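Blr6230 protein (Bradyrhizobium diazoefficiens USDA 110, PDB 5NGG) is a subclass B3 metallo-beta-lactamase, a zinc-dependent hydrolase of the kind that opens the beta-lactam ring of antibiotics. Local coordinates at residues A[36-41]-A[247-252]; A[48-53]-A[82-87]; A[96-101]-A[120-125]; A[169-174]-A[182-187]; A[195-200]-A[237-242]. All coordinates share one frame; numbering follows the deposited sequence.

Interaction 1 of 5, residues A[36-41]-A[247-252]; sequences APFEPF and GMQAKR
Phe38 and Phe41 lie on an irregular run of backbone that passes the first turn of a helix: the closest CA pair, Phe41 CA to Arg252 CA, is 8.6 Å apart, and Phe38 CA stands 9.3 Å from Gln249 CA. The gap is too wide for backbone bonds, and long side chains span it. Phe38 has CG anti to the backbone N (chi1 -166°), which sends its ring tip to tip against Met248, whose chain, bent at chi2 and chi3, lays methyl CE over the ring face, 3.6 Å from the centroid. Met248 SD makes two Met-aromatic contacts, oblique to the Phe38 ring and at the edge of the Phe41 ring, 3.8 Å from Phe41 CE1. This packing fastens the segment leading into edge strand 41-44 to helix 248-253. Arg252 runs past Phe41 in the opposite direction, its CD in a CH-pi contact 3.6 Å from the ring centroid; its guanidinium, 3° from parallel to the ring, continues flat over Phe41 CB, Arg252 CZ lying 3.5 Å from that atom. Flexible methylenes and a planar end suit Arg252 to this surface. Gln249 offers CG to Phe38 CE1 at 3.5 Å, while its NE2 bonds to Asp53.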
# COMPACT_ATOMS: atom_id res chain seq x y z
N ALA A 36 -3.37 13.05 -9.89
CA ALA A 36 -4.55 13.30 -10.73
C ALA A 36 -5.78 12.62 -10.14
O ALA A 36 -5.69 11.55 -9.53
CB ALA A 36 -4.33 12.79 -12.14
N PRO A 37 -6.96 13.23 -10.36
CA PRO A 37 -8.16 12.65 -9.76
C PRO A 37 -8.64 11.33 -10.37
O PRO A 37 -8.46 11.07 -11.56
CB PRO A 37 -9.20 13.73 -9.99
CG PRO A 37 -8.73 14.45 -11.19
CD PRO A 37 -7.25 14.49 -11.05
N PHE A 38 -9.29 10.52 -9.53
CA PHE A 38 -10.02 9.34 -9.97
C PHE A 38 -11.32 9.30 -9.19
O PHE A 38 -11.33 9.60 -8.00
CB PHE A 38 -9.22 8.07 -9.72
CG PHE A 38 -9.75 6.87 -10.45
CD1 PHE A 38 -9.35 6.60 -11.76
CD2 PHE A 38 -10.66 6.00 -9.84
CE1 PHE A 38 -9.84 5.49 -12.43
CE2 PHE A 38 -11.14 4.89 -10.53
CZ PHE A 38 -10.74 4.65 -11.82
N GLU A 39 -12.43 8.98 -9.84
CA GLU A 39 -13.72 8.95 -9.16
C GLU A 39 -13.76 7.81 -8.13
O GLU A 39 -13.52 6.65 -8.49
CB GLU A 39 -14.85 8.77 -10.18
CG GLU A 39 -16.22 9.19 -9.69
CD GLU A 39 -16.35 10.70 -9.58
OE1 GLU A 39 -15.50 11.42 -10.16
OE2 GLU A 39 -17.29 11.16 -8.90
N PRO A 40 -14.11 8.12 -6.87
CA PRO A 40 -14.16 7.06 -5.86
C PRO A 40 -15.33 6.11 -6.09
O PRO A 40 -16.32 6.48 -6.71
CB PRO A 40 -14.28 7.84 -4.56
CG PRO A 40 -14.99 9.09 -4.94
CD PRO A 40 -14.41 9.44 -6.28
N PHE A 41 -15.23 4.91 -5.52
CA PHE A 41 -16.25 3.90 -5.76
C PHE A 41 -16.17 2.78 -4.74
O PHE A 41 -15.14 2.52 -4.11
CB PHE A 41 -16.15 3.31 -7.18
CG PHE A 41 -14.89 2.52 -7.45
CD1 PHE A 41 -13.69 3.15 -7.80
CD2 PHE A 41 -14.90 1.13 -7.35
CE1 PHE A 41 -12.54 2.42 -8.05
CE2 PHE A 41 -13.74 0.40 -7.62
CZ PHE A 41 -12.55 1.05 -7.96
N GLY A 247 -4.48 -3.74 -11.93
CA GLY A 247 -5.25 -3.33 -13.09
C GLY A 247 -6.60 -2.75 -12.70
O GLY A 247 -7.62 -3.10 -13.26
N MET A 248 -6.57 -1.81 -11.75
CA MET A 248 -7.79 -1.27 -11.17
C MET A 248 -8.76 -0.67 -12.19
O MET A 248 -9.95 -0.97 -12.16
CB MET A 248 -7.44 -0.22 -10.11
CG MET A 248 -8.64 0.37 -9.37
SD MET A 248 -9.43 1.78 -10.18
CE MET A 248 -8.17 3.03 -9.94
N GLN A 249 -8.24 0.17 -13.08
CA GLN A 249 -9.11 0.96 -13.94
C GLN A 249 -9.88 0.04 -14.89
O GLN A 249 -11.06 0.24 -15.18
CB GLN A 249 -8.27 2.03 -14.67
CG GLN A 249 -7.64 3.10 -13.77
CD GLN A 249 -6.22 2.79 -13.22
OE1 GLN A 249 -5.83 1.60 -12.98
NE2 GLN A 249 -5.45 3.88 -12.94
N ALA A 250 -9.19 -0.95 -15.42
CA ALA A 250 -9.82 -1.92 -16.33
C ALA A 250 -10.91 -2.72 -15.64
O ALA A 250 -11.95 -3.02 -16.24
CB ALA A 250 -8.77 -2.84 -16.94
N LYS A 251 -10.69 -3.08 -14.38
CA LYS A 251 -11.71 -3.79 -13.61
C LYS A 251 -12.91 -2.90 -13.28
O LYS A 251 -14.05 -3.33 -13.41
CB LYS A 251 -11.11 -4.36 -12.34
CG LYS A 251 -10.24 -5.58 -12.56
CD LYS A 251 -9.35 -5.87 -11.37
CE LYS A 251 -8.64 -7.20 -11.44
NZ LYS A 251 -7.61 -7.25 -10.36
N ARG A 252 -12.65 -1.65 -12.90
CA ARG A 252 -13.75 -0.73 -12.59
C ARG A 252 -14.70 -0.59 -13.79
O ARG A 252 -15.91 -0.57 -13.63
CB ARG A 252 -13.19 0.64 -12.12
CG ARG A 252 -14.26 1.72 -11.92
CD ARG A 252 -15.31 1.33 -10.92
NE ARG A 252 -16.20 2.45 -10.66
CZ ARG A 252 -17.47 2.35 -10.30
NH1 ARG A 252 -18.17 3.48 -10.14
NH2 ARG A 252 -18.07 1.17 -10.16

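Interaction 2 of 5, residues A[48-53]-A[82-87]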
# COMPACT_ATOMS: atom_id res chain seq x y z
N TYR A 48 -13.87 0.50 -0.14
CA TYR A 48 -14.15 1.62 -1.05
C TYR A 48 -12.81 2.23 -1.50
O TYR A 48 -11.91 2.45 -0.68
CB TYR A 48 -14.98 2.72 -0.37
CG TYR A 48 -16.34 2.25 0.10
CD1 TYR A 48 -16.48 1.45 1.23
CD2 TYR A 48 -17.50 2.56 -0.63
CE1 TYR A 48 -17.72 0.98 1.64
CE2 TYR A 48 -18.74 2.10 -0.22
CZ TYR A 48 -18.85 1.32 0.91
OH TYR A 48 -20.09 0.85 1.31
N TYR A 49 -12.69 2.51 -2.80
CA TYR A 49 -11.50 3.16 -3.36
C TYR A 49 -11.68 4.67 -3.28
O TYR A 49 -12.69 5.18 -3.76
CB TYR A 49 -11.32 2.73 -4.83
CG TYR A 49 -10.03 3.20 -5.44
CD1 TYR A 49 -9.89 4.49 -5.97
CD2 TYR A 49 -8.93 2.37 -5.49
CE1 TYR A 49 -8.69 4.94 -6.52
CE2 TYR A 49 -7.72 2.82 -6.05
CZ TYR A 49 -7.59 4.09 -6.55
OH TYR A 49 -6.37 4.45 -7.07
N VAL A 50 -10.72 5.38 -2.67
CA VAL A 50 -10.74 6.84 -2.51
C VAL A 50 -9.41 7.48 -2.92
O VAL A 50 -9.11 8.63 -2.55
CB VAL A 50 -11.15 7.28 -1.08
CG1 VAL A 50 -12.57 6.85 -0.77
CG2 VAL A 50 -10.19 6.74 -0.04
N GLY A 51 -8.59 6.75 -3.69
CA GLY A 51 -7.27 7.24 -4.08
C GLY A 51 -7.30 8.11 -5.33
O GLY A 51 -8.32 8.67 -5.74
N THR A 52 -6.12 8.25 -5.92
CA THR A 52 -5.90 9.06 -7.11
C THR A 52 -5.81 8.11 -8.31
O THR A 52 -5.96 6.89 -8.18
CB THR A 52 -4.64 9.92 -6.98
OG1 THR A 52 -3.51 9.06 -7.03
CG2 THR A 52 -4.62 10.72 -5.67
N ASP A 53 -5.54 8.68 -9.49
CA ASP A 53 -5.31 7.84 -10.64
C ASP A 53 -4.05 6.96 -10.56
O ASP A 53 -3.96 5.97 -11.28
CB ASP A 53 -5.31 8.74 -11.90
CG ASP A 53 -5.28 7.97 -13.18
OD1 ASP A 53 -5.95 6.91 -13.26
OD2 ASP A 53 -4.61 8.45 -14.11
N ASP A 82 -11.58 14.83 0.30
CA ASP A 82 -12.70 15.14 -0.59
C ASP A 82 -13.35 13.86 -1.16
O ASP A 82 -14.59 13.77 -1.18
CB ASP A 82 -12.25 16.08 -1.72
CG ASP A 82 -12.09 17.52 -1.27
OD1 ASP A 82 -12.52 17.89 -0.16
OD2 ASP A 82 -11.51 18.31 -2.05
N ASN A 83 -12.53 12.91 -1.60
CA ASN A 83 -13.06 11.64 -2.11
C ASN A 83 -13.87 10.87 -1.06
O ASN A 83 -14.90 10.26 -1.38
CB ASN A 83 -11.91 10.77 -2.62
CG ASN A 83 -11.31 11.31 -3.89
OD1 ASN A 83 -11.92 12.13 -4.59
ND2 ASN A 83 -10.11 10.85 -4.19
N ILE A 84 -13.38 10.88 0.17
CA ILE A 84 -14.09 10.25 1.30
C ILE A 84 -15.48 10.87 1.42
O ILE A 84 -16.48 10.16 1.54
CB ILE A 84 -13.25 10.36 2.59
CG1 ILE A 84 -12.00 9.47 2.45
CG2 ILE A 84 -14.05 9.97 3.84
CD1 ILE A 84 -10.95 9.66 3.52
N ALA A 85 -15.53 12.20 1.40
CA ALA A 85 -16.80 12.89 1.53
C ALA A 85 -17.73 12.65 0.34
O ALA A 85 -18.97 12.56 0.51
CB ALA A 85 -16.55 14.38 1.71
N LYS A 86 -17.15 12.52 -0.86
CA LYS A 86 -17.94 12.22 -2.07
C LYS A 86 -18.76 10.93 -1.95
O LYS A 86 -19.85 10.81 -2.53
CB LYS A 86 -17.08 12.12 -3.34
CG LYS A 86 -16.60 13.44 -3.92
CD LYS A 86 -15.66 13.21 -5.11
CE LYS A 86 -15.05 14.52 -5.59
N LEU A 87 -18.23 9.95 -1.22
CA LEU A 87 -18.93 8.71 -0.97
C LEU A 87 -19.96 8.80 0.16
O LEU A 87 -20.68 7.83 0.39
CB LEU A 87 -17.94 7.59 -0.70
CG LEU A 87 -17.04 7.21 -1.87
CD1 LEU A 87 -16.10 6.15 -1.39
CD2 LEU A 87 -17.80 6.74 -3.10
O HOH W 1 -8.85 11.23 -6.79
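Val50 and Leu87 meet where helix 77-86, in an outer layer of the alphabeta/betaalpha sandwich of metallo-beta-lactamases, packs on the sheet, against the end of a strand and the loop after it. The main bump is Leu87 CD1, which enters a hollow lined by Tyr48 CB and Val50 CG1, each 3.7 Å away; the Tyr48 ring leans on the same methyl obliquely. Val50 answers with a forked knob. Its chi1 of -63° puts CG2 between the backbone N and the carbonyl carbon, and the two methyls diverge: CG1 is nearest to Leu87, CG2 to Ile84 CG1 at 4.1 Å. Between these two contacts Val50 CB comes within 3.9 Å of Asn83 CB. A beta-branched residue suits this place because each methyl has its own nearest partner on the helix segment. Beyond the apolar patch Asn83 turns polar: Val50 O lies close to the plane of its amide and accepts ND2 at 2.9 Å in a nearly straight bond of 167°, although the donor stands above the carbonyl plane. On the strand side, Tyr49 points away from the helix and curls its hydroxyl back to Thr52 O at 2.7 Å, passing beside Gly51, which has no side chain to obstruct it. A water accepts from Asn83 ND2 at 2.9 Å and reaches Gly51 O.

Interaction 3 of 5, residues A[96-101]-A[120-125]. With ZN (zinc ion), chain D.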
# COMPACT_ATOMS: atom_id res chain seq x y z
N LEU A 96 -9.06 4.09 12.84
CA LEU A 96 -7.76 3.47 12.61
C LEU A 96 -7.25 3.86 11.25
O LEU A 96 -8.03 3.99 10.28
CB LEU A 96 -7.79 1.94 12.66
CG LEU A 96 -8.21 1.29 13.98
CD1 LEU A 96 -8.32 -0.21 13.79
CD2 LEU A 96 -7.23 1.62 15.09
N ILE A 97 -5.94 4.03 11.20
CA ILE A 97 -5.19 4.22 9.96
C ILE A 97 -4.19 3.06 9.89
O ILE A 97 -3.40 2.86 10.83
CB ILE A 97 -4.44 5.55 9.94
CG1 ILE A 97 -5.40 6.72 10.15
CG2 ILE A 97 -3.69 5.69 8.62
CD1 ILE A 97 -4.71 8.05 10.44
N LEU A 98 -4.23 2.31 8.80
CA LEU A 98 -3.26 1.24 8.56
C LEU A 98 -2.35 1.65 7.41
O LEU A 98 -2.77 2.34 6.48
CB LEU A 98 -3.98 -0.07 8.19
CG LEU A 98 -4.41 -0.96 9.37
CD1 LEU A 98 -5.07 -0.26 10.51
CD2 LEU A 98 -5.22 -2.13 8.87
N ASN A 99 -1.11 1.20 7.50
CA ASN A 99 -0.12 1.45 6.45
C ASN A 99 0.32 0.14 5.83
O ASN A 99 0.58 -0.84 6.55
CB ASN A 99 1.07 2.18 7.06
CG ASN A 99 2.13 2.70 6.04
OD1 ASN A 99 3.31 2.74 6.40
ND2 ASN A 99 1.74 3.17 4.87
N THR A 100 0.48 0.14 4.51
CA THR A 100 1.17 -0.95 3.81
C THR A 100 2.69 -0.77 3.95
O THR A 100 3.40 -1.67 4.39
CB THR A 100 0.82 -1.00 2.31
OG1 THR A 100 0.99 0.29 1.72
CG2 THR A 100 -0.59 -1.56 2.11
N HIS A 101 3.21 0.39 3.57
CA HIS A 101 4.65 0.63 3.73
C HIS A 101 4.95 2.12 3.78
O HIS A 101 4.20 2.95 3.27
CB HIS A 101 5.48 -0.07 2.65
CG HIS A 101 5.43 0.60 1.32
ND1 HIS A 101 4.56 0.24 0.31
CD2 HIS A 101 6.20 1.58 0.80
CE1 HIS A 101 4.77 1.00 -0.76
NE2 HIS A 101 5.75 1.84 -0.48
N GLN A 120 -5.81 6.06 15.58
CA GLN A 120 -4.56 5.36 15.87
C GLN A 120 -3.95 4.83 14.58
O GLN A 120 -4.66 4.37 13.72
CB GLN A 120 -4.80 4.21 16.84
CG GLN A 120 -5.19 4.67 18.24
CD GLN A 120 -5.56 3.50 19.13
OE1 GLN A 120 -6.56 2.83 18.89
NE2 GLN A 120 -4.75 3.26 20.15
N LEU A 121 -2.62 4.91 14.48
CA LEU A 121 -1.86 4.43 13.33
C LEU A 121 -1.24 3.08 13.67
O LEU A 121 -0.55 2.92 14.70
CB LEU A 121 -0.77 5.43 12.94
CG LEU A 121 0.22 4.97 11.84
CD1 LEU A 121 -0.47 4.71 10.50
CD2 LEU A 121 1.36 5.99 11.65
N VAL A 122 -1.47 2.13 12.76
CA VAL A 122 -0.95 0.75 12.88
C VAL A 122 -0.06 0.45 11.67
O VAL A 122 -0.48 0.68 10.53
CB VAL A 122 -2.13 -0.23 12.89
CG1 VAL A 122 -1.62 -1.65 13.15
CG2 VAL A 122 -3.13 0.19 13.95
N ALA A 123 1.15 -0.06 11.91
CA ALA A 123 2.12 -0.28 10.85
C ALA A 123 3.11 -1.37 11.26
O ALA A 123 3.29 -1.66 12.45
CB ALA A 123 2.86 1.02 10.51
N GLY A 124 3.77 -1.93 10.26
CA GLY A 124 4.80 -2.93 10.49
C GLY A 124 5.91 -2.40 11.37
O GLY A 124 6.44 -1.30 11.15
N GLU A 125 6.34 -3.21 12.33
CA GLU A 125 7.33 -2.77 13.31
C GLU A 125 8.61 -2.22 12.69
O GLU A 125 9.15 -1.22 13.16
CB GLU A 125 7.67 -3.93 14.25
CG GLU A 125 8.75 -3.65 15.29
CD GLU A 125 8.99 -4.84 16.20
OE1 GLU A 125 8.01 -5.40 16.73
OE2 GLU A 125 10.17 -5.21 16.40
ZN ZN D . 7.06 2.58 -1.89
O HOH W 2 3.09 -1.52 7.55
O HOH W 3 6.35 3.87 -3.02
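Ile97 O accepts Val122 N at 2.8 Å, with an angle of 163° at the hydrogen, and also a weaker CA-H...O contact from Leu121, whose CA is 3.3 Å away. Ile97 N to Gln120 O and Asn99 N to Val122 O complete the parallel pairing, the strands running 24° apart. Compact branched side chains fill both faces. On one, Ile97 CG2 touches Leu121 CD1 at 3.9 Å; on the other, Leu98 CD1 lies beside Val122 CB at 3.8 Å, both chains pointing the same way. Past the last bridge a water takes over, accepting from Gly124 N and reaching Asn99 O and Thr100 O. Asn99, with CG anti to its backbone N (chi1 -172°), gives ND2 to His101 O at 2.9 Å and to Asp70, bracing the turn that follows. That turn brings His101 NE2 to 2.1 Å from a zinc ion whose other ligands are His103, His177 and a water. With His101 the loop after the strand begins the HxHxDH motif of the metallo-beta-lactamase active site.

Interaction 4 of 5, residues A[169-174]-A[182-187]; sequences LTAHAT and TSWEMT. With ZN (zinc ion), chain E.
Trp184 and Ala171 form the dense part of an antiparallel hairpin, facing each other in a non-hydrogen-bonded pair. The indole spreads under the neighbouring strand with Ala171 CB over its six-membered ring, 3.7 Å from Trp184 CZ3; the small alanine lets the large ring lie close. The Leu169 side chain crosses the indole at about a right angle, its CB 3.9 Å from Trp184 CE3, and Leu169 CG packs alongside Met186 CB, so this side is sealed with hydrocarbon. The opposite face is polar and more open, with Thr170, His172 and Glu185 partly exposed. His172 is held at both nitrogens: ND1 binds a zinc ion at 2.0 Å, which Glu158 and Lys229 share, while NE2 donates to Glu185 OE1 at 2.7 Å, on the anti lone pair. Glu185, fully extended (chi1 -179°), reaches the ring across the strands, and the carboxylate would tend to polarise the imidazole and strengthen its hold on the metal. A water links Thr170 OG1 with Glu185 O. Nearer the active-site end, Thr174 OG1 and Ser183 OG share a hydrogen bond of 2.8 Å, and Ser183 OG also bonds to Cys201 N. The hairpin lies inside its sheet, strand 161-164 flanking it on one side and strand 193-199 on the other; across the sandwich Trp184 meets Met69 of strand 65-69, and its NE1 bonds to Asn99 O.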
# COMPACT_ATOMS: atom_id res chain seq x y z
N LEU A 169 -8.55 -7.36 10.29
CA LEU A 169 -7.50 -7.58 9.30
C LEU A 169 -6.34 -8.29 9.96
O LEU A 169 -6.06 -8.07 11.16
CB LEU A 169 -7.01 -6.26 8.68
CG LEU A 169 -8.08 -5.48 7.90
CD1 LEU A 169 -8.73 -4.38 8.76
CD2 LEU A 169 -7.51 -4.89 6.64
N THR A 170 -5.65 -9.13 9.18
CA THR A 170 -4.47 -9.86 9.64
C THR A 170 -3.24 -9.32 8.91
O THR A 170 -3.22 -9.20 7.68
CB THR A 170 -4.63 -11.36 9.37
OG1 THR A 170 -5.78 -11.83 10.06
CG2 THR A 170 -3.41 -12.14 9.85
N ALA A 171 -2.20 -8.98 9.68
CA ALA A 171 -0.93 -8.51 9.14
C ALA A 171 -0.10 -9.67 8.63
O ALA A 171 0.07 -10.68 9.33
CB ALA A 171 -0.16 -7.77 10.23
N HIS A 172 0.49 -9.48 7.45
CA HIS A 172 1.52 -10.38 6.94
C HIS A 172 2.79 -9.61 6.67
O HIS A 172 2.77 -8.59 5.99
CB HIS A 172 1.06 -11.05 5.65
CG HIS A 172 -0.09 -11.96 5.82
ND1 HIS A 172 0.03 -13.28 6.17
CD2 HIS A 172 -1.41 -11.71 5.72
CE1 HIS A 172 -1.16 -13.82 6.25
NE2 HIS A 172 -2.06 -12.90 5.98
N ALA A 173 3.92 -10.12 7.17
CA ALA A 173 5.20 -9.47 6.94
C ALA A 173 5.69 -9.83 5.56
O ALA A 173 5.99 -10.99 5.28
CB ALA A 173 6.20 -9.88 8.01
N THR A 174 5.75 -8.83 4.68
CA THR A 174 6.16 -9.00 3.30
C THR A 174 7.23 -7.94 2.97
O THR A 174 7.04 -7.13 2.05
CB THR A 174 4.95 -8.90 2.34
OG1 THR A 174 4.18 -7.74 2.67
CG2 THR A 174 4.05 -10.10 2.47
N THR A 182 3.96 -4.36 5.05
CA THR A 182 2.95 -5.23 5.64
C THR A 182 1.79 -5.34 4.67
O THR A 182 1.19 -4.34 4.27
CB THR A 182 2.46 -4.66 6.98
OG1 THR A 182 3.59 -4.54 7.86
CG2 THR A 182 1.42 -5.56 7.63
N SER A 183 1.47 -6.57 4.30
CA SER A 183 0.30 -6.88 3.49
C SER A 183 -0.84 -7.29 4.40
O SER A 183 -0.65 -8.08 5.32
CB SER A 183 0.62 -8.00 2.49
OG SER A 183 1.64 -7.58 1.58
N TRP A 184 -2.03 -6.73 4.18
CA TRP A 184 -3.14 -6.90 5.11
C TRP A 184 -4.24 -7.77 4.50
O TRP A 184 -4.72 -7.48 3.41
CB TRP A 184 -3.72 -5.53 5.44
CG TRP A 184 -2.82 -4.63 6.24
CD1 TRP A 184 -2.00 -3.65 5.78
CD2 TRP A 184 -2.65 -4.67 7.65
NE1 TRP A 184 -1.35 -3.06 6.82
CE2 TRP A 184 -1.73 -3.66 7.99
CE3 TRP A 184 -3.21 -5.45 8.67
CZ2 TRP A 184 -1.38 -3.39 9.31
CZ3 TRP A 184 -2.84 -5.20 9.96
CH2 TRP A 184 -1.95 -4.17 10.28
N GLU A 185 -4.62 -8.83 5.22
CA GLU A 185 -5.64 -9.76 4.74
C GLU A 185 -6.97 -9.54 5.47
O GLU A 185 -7.00 -9.34 6.68
CB GLU A 185 -5.16 -11.18 4.97
CG GLU A 185 -6.12 -12.25 4.49
CD GLU A 185 -5.60 -13.66 4.72
OE1 GLU A 185 -4.52 -13.85 5.35
OE2 GLU A 185 -6.33 -14.60 4.29
N MET A 186 -8.06 -9.59 4.72
CA MET A 186 -9.40 -9.54 5.35
C MET A 186 -10.41 -10.27 4.50
O MET A 186 -10.21 -10.47 3.31
CB MET A 186 -9.89 -8.12 5.63
CG MET A 186 -10.14 -7.27 4.40
SD MET A 186 -10.89 -5.67 4.78
CE MET A 186 -12.58 -6.16 5.06
N THR A 187 -11.48 -10.69 5.15
CA THR A 187 -12.56 -11.39 4.48
C THR A 187 -13.69 -10.41 4.15
O THR A 187 -14.07 -9.56 4.98
CB THR A 187 -13.13 -12.47 5.41
OG1 THR A 187 -12.05 -13.30 5.82
CG2 THR A 187 -14.20 -13.31 4.73
ZN ZN E . 1.66 -14.47 6.47
O HOH W 4 -8.30 -11.23 8.97

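Interaction 5 of 5, residues A[195-200]-A[237-242]. With ZN (zinc ion), chain C.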
# COMPACT_ATOMS: atom_id res chain seq x y z
N ARG A 195 -14.87 -14.18 0.48
CA ARG A 195 -13.71 -14.00 -0.39
C ARG A 195 -12.61 -13.32 0.40
O ARG A 195 -12.86 -12.40 1.19
CB ARG A 195 -14.09 -13.14 -1.60
CG ARG A 195 -15.07 -13.78 -2.55
CD ARG A 195 -14.41 -14.90 -3.32
NE ARG A 195 -15.28 -15.53 -4.29
CZ ARG A 195 -14.86 -16.39 -5.21
NH1 ARG A 195 -13.58 -16.73 -5.30
NH2 ARG A 195 -15.73 -16.91 -6.07
N GLU A 196 -11.37 -13.79 0.21
CA GLU A 196 -10.22 -13.27 0.95
C GLU A 196 -9.52 -12.19 0.12
O GLU A 196 -9.14 -12.42 -1.04
CB GLU A 196 -9.27 -14.41 1.31
CG GLU A 196 -10.00 -15.64 1.91
CD GLU A 196 -11.03 -15.35 3.02
OE1 GLU A 196 -10.77 -14.44 3.83
OE2 GLU A 196 -12.09 -16.03 3.11
N VAL A 197 -9.33 -11.04 0.74
CA VAL A 197 -8.70 -9.86 0.12
C VAL A 197 -7.30 -9.70 0.70
O VAL A 197 -7.12 -9.84 1.91
CB VAL A 197 -9.54 -8.61 0.43
CG1 VAL A 197 -8.89 -7.36 -0.17
CG2 VAL A 197 -10.98 -8.75 -0.04
N LEU A 198 -6.33 -9.38 -0.16
CA LEU A 198 -5.01 -8.94 0.31
C LEU A 198 -4.74 -7.55 -0.19
O LEU A 198 -4.65 -7.33 -1.40
CB LEU A 198 -3.89 -9.88 -0.13
CG LEU A 198 -2.54 -9.65 0.57
CD1 LEU A 198 -2.61 -10.09 2.02
CD2 LEU A 198 -1.42 -10.34 -0.18
N PHE A 199 -4.52 -6.61 0.75
CA PHE A 199 -3.90 -5.33 0.41
C PHE A 199 -2.38 -5.61 0.40
O PHE A 199 -1.71 -5.54 1.44
CB PHE A 199 -4.25 -4.28 1.46
CG PHE A 199 -5.72 -3.98 1.56
CD1 PHE A 199 -6.56 -4.69 2.43
CD2 PHE A 199 -6.29 -2.93 0.85
CE1 PHE A 199 -7.90 -4.36 2.55
CE2 PHE A 199 -7.62 -2.62 0.95
CZ PHE A 199 -8.43 -3.35 1.80
N PHE A 200 -1.87 -5.98 -0.77
CA PHE A 200 -0.46 -6.31 -0.93
C PHE A 200 0.34 -5.02 -0.77
O PHE A 200 -0.07 -3.97 -1.24
CB PHE A 200 -0.25 -6.96 -2.30
CG PHE A 200 1.18 -7.31 -2.60
CD1 PHE A 200 1.84 -8.23 -1.81
CD2 PHE A 200 1.88 -6.71 -3.66
CE1 PHE A 200 3.16 -8.58 -2.06
CE2 PHE A 200 3.21 -7.02 -3.89
CZ PHE A 200 3.86 -7.96 -3.11
N VAL A 237 -8.92 -11.71 -3.97
CA VAL A 237 -8.95 -10.33 -4.44
C VAL A 237 -7.61 -9.68 -4.12
O VAL A 237 -7.33 -9.41 -2.95
CB VAL A 237 -10.09 -9.54 -3.76
CG1 VAL A 237 -10.07 -8.06 -4.17
CG2 VAL A 237 -11.45 -10.15 -4.08
N LEU A 238 -6.83 -9.40 -5.15
CA LEU A 238 -5.56 -8.69 -5.00
C LEU A 238 -5.82 -7.19 -5.08
O LEU A 238 -6.34 -6.68 -6.07
CB LEU A 238 -4.60 -9.06 -6.11
CG LEU A 238 -3.25 -8.32 -6.07
CD1 LEU A 238 -2.50 -8.62 -4.78
CD2 LEU A 238 -2.43 -8.67 -7.30
N LEU A 239 -5.38 -6.47 -4.04
CA LEU A 239 -5.34 -5.01 -4.02
C LEU A 239 -3.90 -4.61 -3.73
O LEU A 239 -3.04 -5.42 -3.40
CB LEU A 239 -6.32 -4.44 -3.00
CG LEU A 239 -7.79 -4.83 -3.19
CD1 LEU A 239 -8.66 -4.28 -2.08
CD2 LEU A 239 -8.30 -4.36 -4.52
N GLY A 240 -3.61 -3.32 -3.82
CA GLY A 240 -2.28 -2.83 -3.58
C GLY A 240 -2.24 -1.32 -3.50
O GLY A 240 -3.26 -0.66 -3.68
N PRO A 241 -1.05 -0.75 -3.23
CA PRO A 241 -0.98 0.69 -2.95
C PRO A 241 -0.86 1.57 -4.19
O PRO A 241 -0.89 2.79 -4.06
CB PRO A 241 0.21 0.80 -2.01
CG PRO A 241 1.07 -0.34 -2.34
CD PRO A 241 0.21 -1.44 -2.91
N HIS A 242 -0.76 0.95 -5.37
CA HIS A 242 -0.87 1.64 -6.65
C HIS A 242 -1.85 0.83 -7.49
O HIS A 242 -1.80 -0.41 -7.46
CB HIS A 242 0.50 1.73 -7.35
CG HIS A 242 1.48 2.60 -6.62
ND1 HIS A 242 1.47 3.98 -6.69
CD2 HIS A 242 2.50 2.28 -5.81
CE1 HIS A 242 2.46 4.45 -5.94
NE2 HIS A 242 3.10 3.44 -5.39
ZN ZN C . 4.45 3.67 -3.79
O HOH W 3 6.35 3.87 -3.02
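Leu239, with CG anti to its carbonyl carbon (chi1 -58°), stands beside Phe199 on one face of the sheet, pointing the same way, and crosses Val197 obliquely. Its CB lies 3.7 Å from Leu198 O and 4.1 Å from Phe199 CD2; CG comes next to Val197 CG1; and the tip CD1 settles between Phe199 CE2 and Val197 CG1, 3.6 Å from each. A branched tip suits the wedge between a valine methyl and an oblique ring. On the other face Leu238 CD1 meets Phe200 CB at 3.7 Å, both covered by helix 268-291. Backbone bonds in parallel register, Leu239 N to Leu198 O and Phe200 N to Leu239 O at 2.9 Å each, hold the strands 16° apart. Beyond Leu239 the chain passes through Gly240 and Pro241 to His242, whose NE2 binds a zinc ion at 2.1 Å with Asp105, His106 and a water. Strand 193-199, helix 219-232 and strand 237-239 form a beta-alpha-beta crossover, and the loop after it carries this ligand of the dinuclear zinc site of metallo-beta-lactamases.

How the interactions relate
Interaction 1 closes the longest loop, with the other four nested inside it and following one another in series. Interactions 2 and 3 belong to the first sheet, at the strand 47-49 side and at strands 94-98 and 120-124, with centres about 19 Å apart. Interactions 4 and 5 are neighbours in the second sheet, about 9 Å between centres, joined by Met186 O to Val197 N. Interaction 3 touches interaction 4 through Thr100 O and Thr182 N, linking the sheets. Interaction 1 meets interaction 2 by Phe41 O to Tyr49 N. One water bridges the zinc ions of His101 and His242, so interactions 3 and 5 converge on the active site from separate sheets.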